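Local coordinates for cytosolic phospholipase A2 delta (Homo sapiens, PDB 5IZ5), which hydrolyses glycerophospholipids at the sn-2 position in a calcium-dependent way, with a preference for linoleic acid there, at residues Q87-L92 against L615-C620; K158-R163 against Q611-H616; L282-G287 against S508-G513; L495-F500 against Q639-E644. The protein carries 3 engineered substitutions. One frame throughout, in Å; residues are numbered along the deposited sequence.

Contact 1: Q87-L92 against L615-C620; sequences QVKNVL and LHQDYC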
# COMPACT_ATOMS: atom_id res chain seq x y z
N GLN B 87 -23.34 9.37 -10.06
CA GLN B 87 -22.73 9.17 -8.74
C GLN B 87 -21.21 8.92 -8.74
O GLN B 87 -20.60 8.83 -7.66
CB GLN B 87 -23.41 8.01 -8.04
CG GLN B 87 -24.85 8.23 -7.64
CD GLN B 87 -25.07 9.54 -6.90
OE1 GLN B 87 -25.32 10.57 -7.52
NE2 GLN B 87 -24.97 9.51 -5.57
N VAL B 88 -20.60 8.80 -9.92
CA VAL B 88 -19.15 8.67 -9.98
C VAL B 88 -18.53 9.89 -10.64
O VAL B 88 -19.19 10.65 -11.33
CB VAL B 88 -18.66 7.38 -10.70
CG1 VAL B 88 -19.20 6.15 -10.01
CG2 VAL B 88 -19.01 7.36 -12.18
N LYS B 89 -17.24 10.08 -10.38
CA LYS B 89 -16.48 11.11 -11.06
C LYS B 89 -16.15 10.65 -12.47
O LYS B 89 -15.57 9.59 -12.68
CB LYS B 89 -15.21 11.46 -10.29
CG LYS B 89 -14.95 12.96 -10.22
CD LYS B 89 -15.97 13.71 -9.36
CE LYS B 89 -16.16 15.15 -9.81
NZ LYS B 89 -14.95 15.89 -10.23
N ASN B 90 -16.55 11.47 -13.44
CA ASN B 90 -16.39 11.15 -14.85
C ASN B 90 -15.50 12.20 -15.50
O ASN B 90 -15.88 13.37 -15.59
CB ASN B 90 -17.74 11.12 -15.54
CG ASN B 90 -18.60 9.97 -15.07
OD1 ASN B 90 -18.25 8.81 -15.25
ND2 ASN B 90 -19.74 10.29 -14.46
N VAL B 91 -14.31 11.78 -15.91
CA VAL B 91 -13.38 12.67 -16.59
C VAL B 91 -13.26 12.21 -18.04
O VAL B 91 -12.89 11.07 -18.32
CB VAL B 91 -12.00 12.68 -15.92
CG1 VAL B 91 -11.07 13.66 -16.63
CG2 VAL B 91 -12.12 13.05 -14.45
N LEU B 92 -13.58 13.12 -18.95
CA LEU B 92 -13.51 12.83 -20.36
C LEU B 92 -12.18 13.35 -20.89
O LEU B 92 -11.82 14.50 -20.66
CB LEU B 92 -14.66 13.51 -21.09
CG LEU B 92 -14.77 13.20 -22.58
CD1 LEU B 92 -15.19 11.76 -22.83
CD2 LEU B 92 -15.76 14.15 -23.22
N LEU B 615 -14.11 6.48 -8.58
CA LEU B 615 -14.25 7.49 -7.53
C LEU B 615 -15.67 8.03 -7.50
O LEU B 615 -16.25 8.32 -8.54
CB LEU B 615 -13.26 8.64 -7.72
CG LEU B 615 -11.78 8.39 -7.41
CD1 LEU B 615 -11.60 7.79 -6.03
CD2 LEU B 615 -11.11 7.52 -8.47
N HIS B 616 -16.21 8.20 -6.30
CA HIS B 616 -17.54 8.76 -6.10
C HIS B 616 -17.54 10.22 -6.54
O HIS B 616 -16.52 10.90 -6.46
CB HIS B 616 -17.95 8.64 -4.63
CG HIS B 616 -19.41 8.81 -4.39
ND1 HIS B 616 -20.03 10.04 -4.34
CD2 HIS B 616 -20.39 7.90 -4.17
CE1 HIS B 616 -21.32 9.89 -4.12
NE2 HIS B 616 -21.56 8.60 -4.00
N GLN B 617 -18.69 10.71 -7.01
CA GLN B 617 -18.81 12.10 -7.48
C GLN B 617 -18.36 13.13 -6.45
O GLN B 617 -17.75 14.14 -6.79
CB GLN B 617 -20.25 12.38 -7.93
CG GLN B 617 -20.53 13.81 -8.39
CD GLN B 617 -19.65 14.29 -9.54
OE1 GLN B 617 -19.14 15.40 -9.49
NE2 GLN B 617 -19.50 13.47 -10.57
N ASP B 618 -18.61 12.88 -5.17
CA ASP B 618 -18.18 13.83 -4.16
C ASP B 618 -17.13 13.24 -3.22
O ASP B 618 -17.05 13.60 -2.04
CB ASP B 618 -19.35 14.53 -3.43
CG ASP B 618 -20.55 13.65 -3.25
OD1 ASP B 618 -21.56 13.79 -3.99
OD2 ASP B 618 -20.49 12.82 -2.34
N TYR B 619 -16.28 12.36 -3.76
CA TYR B 619 -15.15 11.79 -3.02
C TYR B 619 -14.30 12.87 -2.31
O TYR B 619 -13.85 12.67 -1.19
CB TYR B 619 -14.25 10.92 -3.92
CG TYR B 619 -13.30 11.70 -4.80
CD1 TYR B 619 -13.75 12.36 -5.94
CD2 TYR B 619 -11.95 11.76 -4.51
CE1 TYR B 619 -12.88 13.06 -6.75
CE2 TYR B 619 -11.06 12.45 -5.31
CZ TYR B 619 -11.53 13.10 -6.43
OH TYR B 619 -10.66 13.80 -7.23
N CYS B 620 -14.08 14.01 -2.97
CA CYS B 620 -13.25 15.08 -2.40
C CYS B 620 -13.73 15.64 -1.08
O CYS B 620 -12.92 15.94 -0.21
CB CYS B 620 -13.12 16.26 -3.36
SG CYS B 620 -11.70 16.14 -4.43
O HOH W 1 -17.92 14.17 -13.03
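Gln617 reaches across to the segment 87-92 with both its backbone and its side chain. Its N-H bonds to Gln87 O at 2.8 Å, meeting the oxygen from well above the carbonyl plane. The same oxygen lies over the centre of the His616 ring, 3.4 Å above its plane. CG of Gln617 stands anti to the backbone N (chi1 177°), and a bend at chi2 turns the amide back over Val88 and Lys89. There NE2 makes a weak bond to Val88 O and another to a water at 3.0 Å, which Asn90 N also holds; a glutamine suits the place because its amide NH2 can give to both at once. OE1 lies 3.0 Å from Lys89 CE, while the lysine's CG passes Tyr619 CE1 at 4.0 Å before NZ runs on to a salt bridge with Asp114. Lys89 N bonds to Leu615 O at 2.7 Å, nearly straight (170°). The imidazole is steadied at its edge, where Asp618 N lies in the ring plane and bonds to ND1. A single beta bridge, Val88 with His616, at the start of the type I turn 616-619 thus joins the C2 domain to the catalytic domain.

Contact 2: K158-R163 against Q611-H616; sequences KVIVAR and QGLQLH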
# COMPACT_ATOMS: atom_id res chain seq x y z
N LYS B 158 -18.85 6.05 -0.24
CA LYS B 158 -18.91 7.49 -0.56
C LYS B 158 -17.60 8.10 -1.07
O LYS B 158 -17.55 9.30 -1.35
CB LYS B 158 -19.47 8.30 0.61
CG LYS B 158 -20.85 7.86 1.07
CD LYS B 158 -21.87 7.92 -0.06
CE LYS B 158 -23.25 7.52 0.45
NZ LYS B 158 -24.35 8.36 -0.09
N VAL B 159 -16.55 7.29 -1.22
CA VAL B 159 -15.33 7.75 -1.92
C VAL B 159 -14.98 6.79 -3.07
O VAL B 159 -14.71 7.25 -4.17
CB VAL B 159 -14.14 8.07 -0.98
CG1 VAL B 159 -14.56 8.13 0.48
CG2 VAL B 159 -12.97 7.12 -1.19
N ILE B 160 -15.05 5.49 -2.82
CA ILE B 160 -14.88 4.48 -3.86
C ILE B 160 -16.24 3.92 -4.22
O ILE B 160 -17.04 3.67 -3.33
CB ILE B 160 -14.01 3.31 -3.34
CG1 ILE B 160 -12.53 3.70 -3.25
CG2 ILE B 160 -14.21 2.04 -4.16
CD1 ILE B 160 -11.88 4.10 -4.56
N VAL B 161 -16.46 3.67 -5.51
CA VAL B 161 -17.70 3.10 -6.03
C VAL B 161 -17.40 1.81 -6.80
O VAL B 161 -16.55 1.78 -7.69
CB VAL B 161 -18.41 4.05 -7.02
CG1 VAL B 161 -19.66 3.39 -7.59
CG2 VAL B 161 -18.78 5.36 -6.34
N ALA B 162 -18.14 0.77 -6.45
CA ALA B 162 -18.17 -0.46 -7.22
C ALA B 162 -19.36 -0.39 -8.17
O ALA B 162 -20.53 -0.36 -7.74
CB ALA B 162 -18.27 -1.64 -6.29
N ARG B 163 -19.07 -0.34 -9.47
CA ARG B 163 -20.11 -0.29 -10.50
C ARG B 163 -20.77 -1.65 -10.61
O ARG B 163 -20.16 -2.67 -10.28
CB ARG B 163 -19.49 0.10 -11.85
CG ARG B 163 -18.77 1.44 -11.86
CD ARG B 163 -19.72 2.59 -11.58
NE ARG B 163 -20.78 2.67 -12.58
CZ ARG B 163 -20.70 3.32 -13.75
NH1 ARG B 163 -19.60 4.00 -14.08
NH2 ARG B 163 -21.73 3.30 -14.58
N GLN B 611 -8.20 -2.30 -8.30
CA GLN B 611 -8.29 -2.15 -9.76
C GLN B 611 -9.73 -2.08 -10.29
O GLN B 611 -10.57 -2.91 -9.96
CB GLN B 611 -7.55 -3.28 -10.48
CG GLN B 611 -7.56 -3.12 -12.00
CD GLN B 611 -6.72 -4.14 -12.75
OE1 GLN B 611 -6.19 -5.09 -12.17
NE2 GLN B 611 -6.62 -3.96 -14.05
N GLY B 612 -10.00 -1.07 -11.11
CA GLY B 612 -11.29 -0.95 -11.77
C GLY B 612 -12.35 -0.22 -10.98
O GLY B 612 -13.31 0.28 -11.57
N LEU B 613 -12.19 -0.11 -9.67
CA LEU B 613 -13.11 0.68 -8.86
C LEU B 613 -13.03 2.14 -9.28
O LEU B 613 -11.99 2.59 -9.77
CB LEU B 613 -12.79 0.54 -7.37
CG LEU B 613 -12.97 -0.86 -6.80
CD1 LEU B 613 -12.35 -0.97 -5.42
CD2 LEU B 613 -14.45 -1.25 -6.77
N GLN B 614 -14.12 2.87 -9.09
CA GLN B 614 -14.20 4.25 -9.53
C GLN B 614 -14.45 5.22 -8.38
O GLN B 614 -14.93 4.82 -7.32
CB GLN B 614 -15.29 4.37 -10.60
CG GLN B 614 -15.16 3.32 -11.70
CD GLN B 614 -16.13 3.51 -12.84
OE1 GLN B 614 -17.10 4.25 -12.73
NE2 GLN B 614 -15.86 2.84 -13.97
N LEU B 615 -14.11 6.48 -8.58
CA LEU B 615 -14.25 7.49 -7.53
C LEU B 615 -15.67 8.03 -7.50
O LEU B 615 -16.25 8.32 -8.54
CB LEU B 615 -13.26 8.64 -7.72
CG LEU B 615 -11.78 8.39 -7.41
CD1 LEU B 615 -11.60 7.79 -6.03
CD2 LEU B 615 -11.11 7.52 -8.47
N HIS B 616 -16.21 8.20 -6.30
CA HIS B 616 -17.54 8.76 -6.10
C HIS B 616 -17.54 10.22 -6.54
O HIS B 616 -16.52 10.90 -6.46
CB HIS B 616 -17.95 8.64 -4.63
CG HIS B 616 -19.41 8.81 -4.39
ND1 HIS B 616 -20.03 10.04 -4.34
CD2 HIS B 616 -20.39 7.90 -4.17
CE1 HIS B 616 -21.32 9.89 -4.12
NE2 HIS B 616 -21.56 8.60 -4.00
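Val161 pushes its CG2 methyl against His616, 3.6 Å from CA and close to CD2 of the ring, filling the angle between the histidine's backbone and its imidazole. Lys158 comes from across the ring plane: its backbone O sits 3.4 Å from His616 CB, and its CA makes an off-centre CH-pi contact with the ring. The lysine side chain then runs beside the imidazole, its CD 4.0 Å from NE2. NE2 is buried here without a partner in the model. On the sheet face that carries Ile160 and Leu615, the branched isoleucine divides its methyls between two leucines: CG2 fits against Leu613 CD1 at 3.8 Å, and CD1 against Leu615 CD1. Leu613 sends its second methyl, CD2, over Ala162, whose small CB leaves room for it at 3.9 Å. These interlocking apolar groups flank a short antiparallel pairing in which the catalytic domain's strand 614-615 is added to the edge of strand 160-172, extending an antiparallel sheet of N-terminal strands, consistent with C2-type domains. Val161 and Gln614 form the hydrogen-bonded pair, and His616 N bonds to Val159 O beyond the non-hydrogen-bonded pair Ile160 and Leu615. On the face of Val161 and Gln614, Arg163 folds back through bends at chi2 and chi3 and crosses the glutamine amide obliquely, planes 73° apart: CG and CD lie against OE1, and NH1 donates to it at 2.9 Å, with OE1 in the guanidinium plane. The arginine's NE is turned to Glu152 in a salt bridge, while Gln614 NE2 bonds to Thr57 O.

Contact 3: L282-G287 against S508-G513; sequences LAVHLG and SEFFMG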
# COMPACT_ATOMS: atom_id res chain seq x y z
N LEU B 282 -18.51 -8.50 -2.81
CA LEU B 282 -17.17 -8.01 -3.04
C LEU B 282 -16.19 -8.73 -2.15
O LEU B 282 -16.50 -9.04 -1.01
CB LEU B 282 -17.17 -6.52 -2.72
CG LEU B 282 -17.36 -5.53 -3.87
CD1 LEU B 282 -18.22 -6.05 -5.02
CD2 LEU B 282 -17.90 -4.22 -3.32
N ALA B 283 -15.00 -9.01 -2.67
CA ALA B 283 -13.88 -9.46 -1.86
C ALA B 283 -13.22 -8.26 -1.18
O ALA B 283 -12.57 -8.40 -0.15
CB ALA B 283 -12.88 -10.23 -2.70
N VAL B 284 -13.38 -7.07 -1.75
CA VAL B 284 -12.84 -5.85 -1.16
C VAL B 284 -13.87 -5.22 -0.22
O VAL B 284 -14.98 -4.92 -0.64
CB VAL B 284 -12.40 -4.85 -2.26
CG1 VAL B 284 -11.82 -3.58 -1.64
CG2 VAL B 284 -11.38 -5.49 -3.19
N HIS B 285 -13.47 -5.02 1.04
CA HIS B 285 -14.28 -4.38 2.08
C HIS B 285 -14.23 -2.86 1.89
O HIS B 285 -13.17 -2.26 1.90
CB HIS B 285 -13.74 -4.71 3.49
CG HIS B 285 -13.48 -6.18 3.73
ND1 HIS B 285 -12.52 -6.62 4.62
CD2 HIS B 285 -14.04 -7.29 3.20
CE1 HIS B 285 -12.51 -7.94 4.64
NE2 HIS B 285 -13.42 -8.38 3.78
N LEU B 286 -15.39 -2.24 1.73
CA LEU B 286 -15.48 -0.80 1.55
C LEU B 286 -16.14 -0.16 2.77
O LEU B 286 -17.32 -0.36 3.00
CB LEU B 286 -16.33 -0.50 0.33
CG LEU B 286 -15.83 -0.97 -1.02
CD1 LEU B 286 -16.79 -0.47 -2.09
CD2 LEU B 286 -14.41 -0.52 -1.33
N GLY B 287 -15.38 0.63 3.51
CA GLY B 287 -15.93 1.35 4.66
C GLY B 287 -14.83 2.03 5.44
O GLY B 287 -13.69 1.59 5.39
N SER B 508 -3.34 -10.84 -4.71
CA SER B 508 -4.21 -11.47 -5.71
C SER B 508 -4.70 -10.42 -6.68
O SER B 508 -4.55 -9.23 -6.45
CB SER B 508 -5.39 -12.19 -5.04
OG SER B 508 -4.94 -13.34 -4.34
N GLU B 509 -5.29 -10.88 -7.78
CA GLU B 509 -5.76 -9.99 -8.83
C GLU B 509 -7.25 -9.74 -8.68
O GLU B 509 -8.03 -10.66 -8.43
CB GLU B 509 -5.45 -10.59 -10.21
CG GLU B 509 -3.96 -10.61 -10.51
CD GLU B 509 -3.59 -11.43 -11.73
OE1 GLU B 509 -4.50 -11.90 -12.45
OE2 GLU B 509 -2.38 -11.61 -11.96
N PHE B 510 -7.64 -8.48 -8.84
CA PHE B 510 -9.00 -8.04 -8.59
C PHE B 510 -9.50 -7.21 -9.74
O PHE B 510 -8.72 -6.62 -10.49
CB PHE B 510 -9.05 -7.17 -7.33
CG PHE B 510 -8.79 -7.91 -6.05
CD1 PHE B 510 -9.84 -8.26 -5.21
CD2 PHE B 510 -7.50 -8.25 -5.67
CE1 PHE B 510 -9.61 -8.93 -4.02
CE2 PHE B 510 -7.26 -8.92 -4.48
CZ PHE B 510 -8.32 -9.26 -3.66
N PHE B 511 -10.83 -7.13 -9.84
CA PHE B 511 -11.49 -6.18 -10.73
C PHE B 511 -12.83 -5.75 -10.14
O PHE B 511 -13.69 -6.58 -9.83
CB PHE B 511 -11.70 -6.77 -12.11
CG PHE B 511 -12.41 -5.84 -13.05
CD1 PHE B 511 -13.73 -6.09 -13.44
CD2 PHE B 511 -11.78 -4.70 -13.51
CE1 PHE B 511 -14.39 -5.22 -14.29
CE2 PHE B 511 -12.44 -3.82 -14.37
CZ PHE B 511 -13.74 -4.09 -14.75
N MET B 512 -13.01 -4.45 -10.00
CA MET B 512 -14.23 -3.86 -9.44
C MET B 512 -14.62 -4.50 -8.11
O MET B 512 -15.80 -4.75 -7.84
CB MET B 512 -15.39 -3.98 -10.44
CG MET B 512 -16.53 -3.01 -10.20
SD MET B 512 -16.09 -1.33 -10.58
CE MET B 512 -16.02 -1.37 -12.37
N GLY B 513 -13.62 -4.76 -7.27
CA GLY B 513 -13.85 -5.27 -5.94
C GLY B 513 -14.01 -6.77 -5.87
O GLY B 513 -14.08 -7.31 -4.77
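Val284 meets the turn at Gly513 and the ring of Phe510 with one branch of its side chain. Its CB lies 3.9 Å from Gly513 O and about as far from the glycine CA. From there the chain divides: CG1 is anti to the backbone N (chi1 -179°) and heads for Phe500 O, whereas CG2, anti to the carbonyl carbon, comes within 3.6 Å of Gly513 O. CG2 also meets the Phe510 ring obliquely, 3.8 Å from CD1 and a little farther from CE1. A beta-branched residue suits this corner because its two methyls serve two neighbours at once. Phe510 belongs to the hairpin of strands 509-511 and 514-517, and Gly513 lies in its tight turn, with a positive phi of 84°. The turn's carbonyl accepts two bonds from the segment before strand 285-286: Ala283 N comes nearly along the C=O axis at 2.9 Å, and Val284 N lies in the carbonyl plane at 3.1 Å. Leu282 and Val284 close over the glycine CA, where a side chain would run into Leu282 CG. At the edge of the Phe510 ring, Ala283 CB touches CE1 at 3.8 Å, a methyl short enough to sit there while its own backbone N reaches Gly513 O.

Contact 4: L495-F500 against Q639-E644; sequences LKYGAF and QLTPKE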
# COMPACT_ATOMS: atom_id res chain seq x y z
N LEU B 495 -5.94 3.63 3.92
CA LEU B 495 -6.64 4.53 4.82
C LEU B 495 -7.41 5.62 4.05
O LEU B 495 -8.55 5.92 4.36
CB LEU B 495 -5.64 5.15 5.82
CG LEU B 495 -4.90 4.19 6.76
CD1 LEU B 495 -3.84 4.92 7.58
CD2 LEU B 495 -5.87 3.46 7.69
N LYS B 496 -6.80 6.17 3.00
CA LYS B 496 -7.43 7.23 2.20
C LYS B 496 -8.74 6.79 1.49
O LYS B 496 -9.70 7.57 1.41
CB LYS B 496 -6.43 7.74 1.15
CG LYS B 496 -6.87 8.94 0.32
CD LYS B 496 -6.27 8.90 -1.10
CE LYS B 496 -4.85 9.40 -1.15
NZ LYS B 496 -4.48 9.71 -2.56
N TYR B 497 -8.78 5.56 0.99
CA TYR B 497 -9.92 5.11 0.16
C TYR B 497 -10.93 4.25 0.93
O TYR B 497 -12.00 3.89 0.40
CB TYR B 497 -9.42 4.32 -1.05
CG TYR B 497 -8.49 5.06 -1.98
CD1 TYR B 497 -8.95 6.09 -2.79
CD2 TYR B 497 -7.15 4.71 -2.07
CE1 TYR B 497 -8.09 6.77 -3.64
CE2 TYR B 497 -6.29 5.37 -2.92
CZ TYR B 497 -6.76 6.40 -3.71
OH TYR B 497 -5.90 7.06 -4.56
N GLY B 498 -10.60 3.90 2.18
CA GLY B 498 -11.48 3.07 2.99
C GLY B 498 -11.77 1.72 2.35
O GLY B 498 -12.91 1.29 2.29
N ALA B 499 -10.72 1.07 1.88
CA ALA B 499 -10.86 -0.14 1.08
C ALA B 499 -9.80 -1.15 1.48
O ALA B 499 -8.61 -0.85 1.46
CB ALA B 499 -10.75 0.20 -0.40
N PHE B 500 -10.24 -2.34 1.85
CA PHE B 500 -9.38 -3.32 2.48
C PHE B 500 -9.67 -4.74 1.99
O PHE B 500 -10.79 -5.05 1.57
CB PHE B 500 -9.57 -3.26 4.01
CG PHE B 500 -9.00 -2.02 4.65
CD1 PHE B 500 -7.78 -2.07 5.32
CD2 PHE B 500 -9.69 -0.82 4.62
CE1 PHE B 500 -7.24 -0.93 5.91
CE2 PHE B 500 -9.16 0.33 5.20
CZ PHE B 500 -7.93 0.27 5.85
N GLN B 639 -6.45 10.33 -12.30
CA GLN B 639 -5.06 10.00 -11.99
C GLN B 639 -4.87 9.33 -10.62
O GLN B 639 -3.73 9.21 -10.16
CB GLN B 639 -4.18 11.25 -12.05
CG GLN B 639 -4.49 12.18 -13.22
CD GLN B 639 -3.51 13.34 -13.32
OE1 GLN B 639 -3.33 14.10 -12.36
NE2 GLN B 639 -2.88 13.49 -14.48
N LEU B 640 -5.95 8.91 -9.97
CA LEU B 640 -5.83 8.26 -8.66
C LEU B 640 -5.56 6.75 -8.77
O LEU B 640 -5.57 6.20 -9.87
CB LEU B 640 -7.08 8.54 -7.81
CG LEU B 640 -7.23 9.99 -7.34
CD1 LEU B 640 -8.37 10.11 -6.34
CD2 LEU B 640 -5.95 10.53 -6.72
N THR B 641 -5.33 6.10 -7.63
CA THR B 641 -4.88 4.70 -7.62
C THR B 641 -5.87 3.63 -8.13
O THR B 641 -5.43 2.61 -8.67
CB THR B 641 -4.37 4.31 -6.20
OG1 THR B 641 -3.26 5.15 -5.85
CG2 THR B 641 -3.91 2.86 -6.13
N PRO B 642 -7.19 3.84 -7.95
CA PRO B 642 -8.14 2.79 -8.34
C PRO B 642 -7.97 2.28 -9.77
O PRO B 642 -8.14 1.10 -10.02
CB PRO B 642 -9.50 3.47 -8.16
CG PRO B 642 -9.27 4.40 -7.03
CD PRO B 642 -7.89 4.95 -7.28
N LYS B 643 -7.60 3.17 -10.69
CA LYS B 643 -7.43 2.78 -12.08
C LYS B 643 -6.11 2.07 -12.42
O LYS B 643 -5.96 1.60 -13.54
CB LYS B 643 -7.76 3.95 -13.01
CG LYS B 643 -6.73 4.42 -14.02
CD LYS B 643 -5.74 5.41 -13.44
CE LYS B 643 -4.69 5.78 -14.47
NZ LYS B 643 -3.63 6.64 -13.88
N GLU B 644 -5.20 1.94 -11.45
CA GLU B 644 -3.93 1.26 -11.71
C GLU B 644 -4.07 -0.25 -11.54
O GLU B 644 -4.69 -0.73 -10.58
CB GLU B 644 -2.84 1.82 -10.79
CG GLU B 644 -2.65 3.32 -10.90
CD GLU B 644 -1.98 3.75 -12.20
OE1 GLU B 644 -1.88 4.96 -12.42
OE2 GLU B 644 -1.56 2.89 -13.01
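Leu640 CD1 lies at the edge of the Tyr497 ring, near its plane and 4.3 Å from CE1, while Lys496 CD covers one face of the ring, 3.6 Å above the plane and offset toward the rim. Thr641 CB and Pro642 CD approach obliquely, CB lying 3.9 Å from CE2 and CD 4.0 Å from CZ, so three successive residues of the loop 639-644 gather round the phenol end. With CG anti to the carbonyl carbon (chi1 -59°), the ring is directed at this loop although the backbones stay far apart: the nearest CA atoms, those of Tyr497 and Pro642, are 9.0 Å from each other. A long, rigid tyrosine therefore spans the gap and ends in a polar atom. Its OH accepts a long but nearly straight bond from Thr641 N, 3.3 Å at 164°. The hydroxyl is also hydrogen-bonded to Glu483, the acid that takes Thr641 OG1 on its other carboxylate oxygen and forms a salt bridge with Lys496 NZ. This carboxylate thus ties the two segments together a second time, and the lysine, which is paired with Asp634 as well, probably helps to stabilise its negative charge. Proline suits the next position, since its CD packs on the phenol and its ring stiffens the start of a turn closed by Glu644 N bonding to Thr641 O. Gly498 and Ala499 form a G1 bulge opposite Phe494, where strand 492-494 turns into strand 499-501. The contact sits between these strands and helix 623-628, whose Phe625 touches both Lys496 and Leu640.

Contacts 1 and 2 end on the same piece of chain, sharing Leu615 and His616, with centres 8 Å apart; together they fasten 611-620 of the catalytic domain to the N-terminal C2 region and to strand 160-172. Contact 4 lies 8 Å from contact 2, and Pro642 O probably accepts a bond from Gly612 N. Contact 3, about 11 Å from contact 4, reaches the same mixed sheet, because strands 285-286 and 499-501 are neighbours in it. Along the chain, contact 3 is nested inside the loops closed by contacts 1 and 2, whereas contact 4 crosses all three. Contacts 3 and 4 thus pack the catalytic part beside that junction, away from the catalytic residues and the predicted calcium sites.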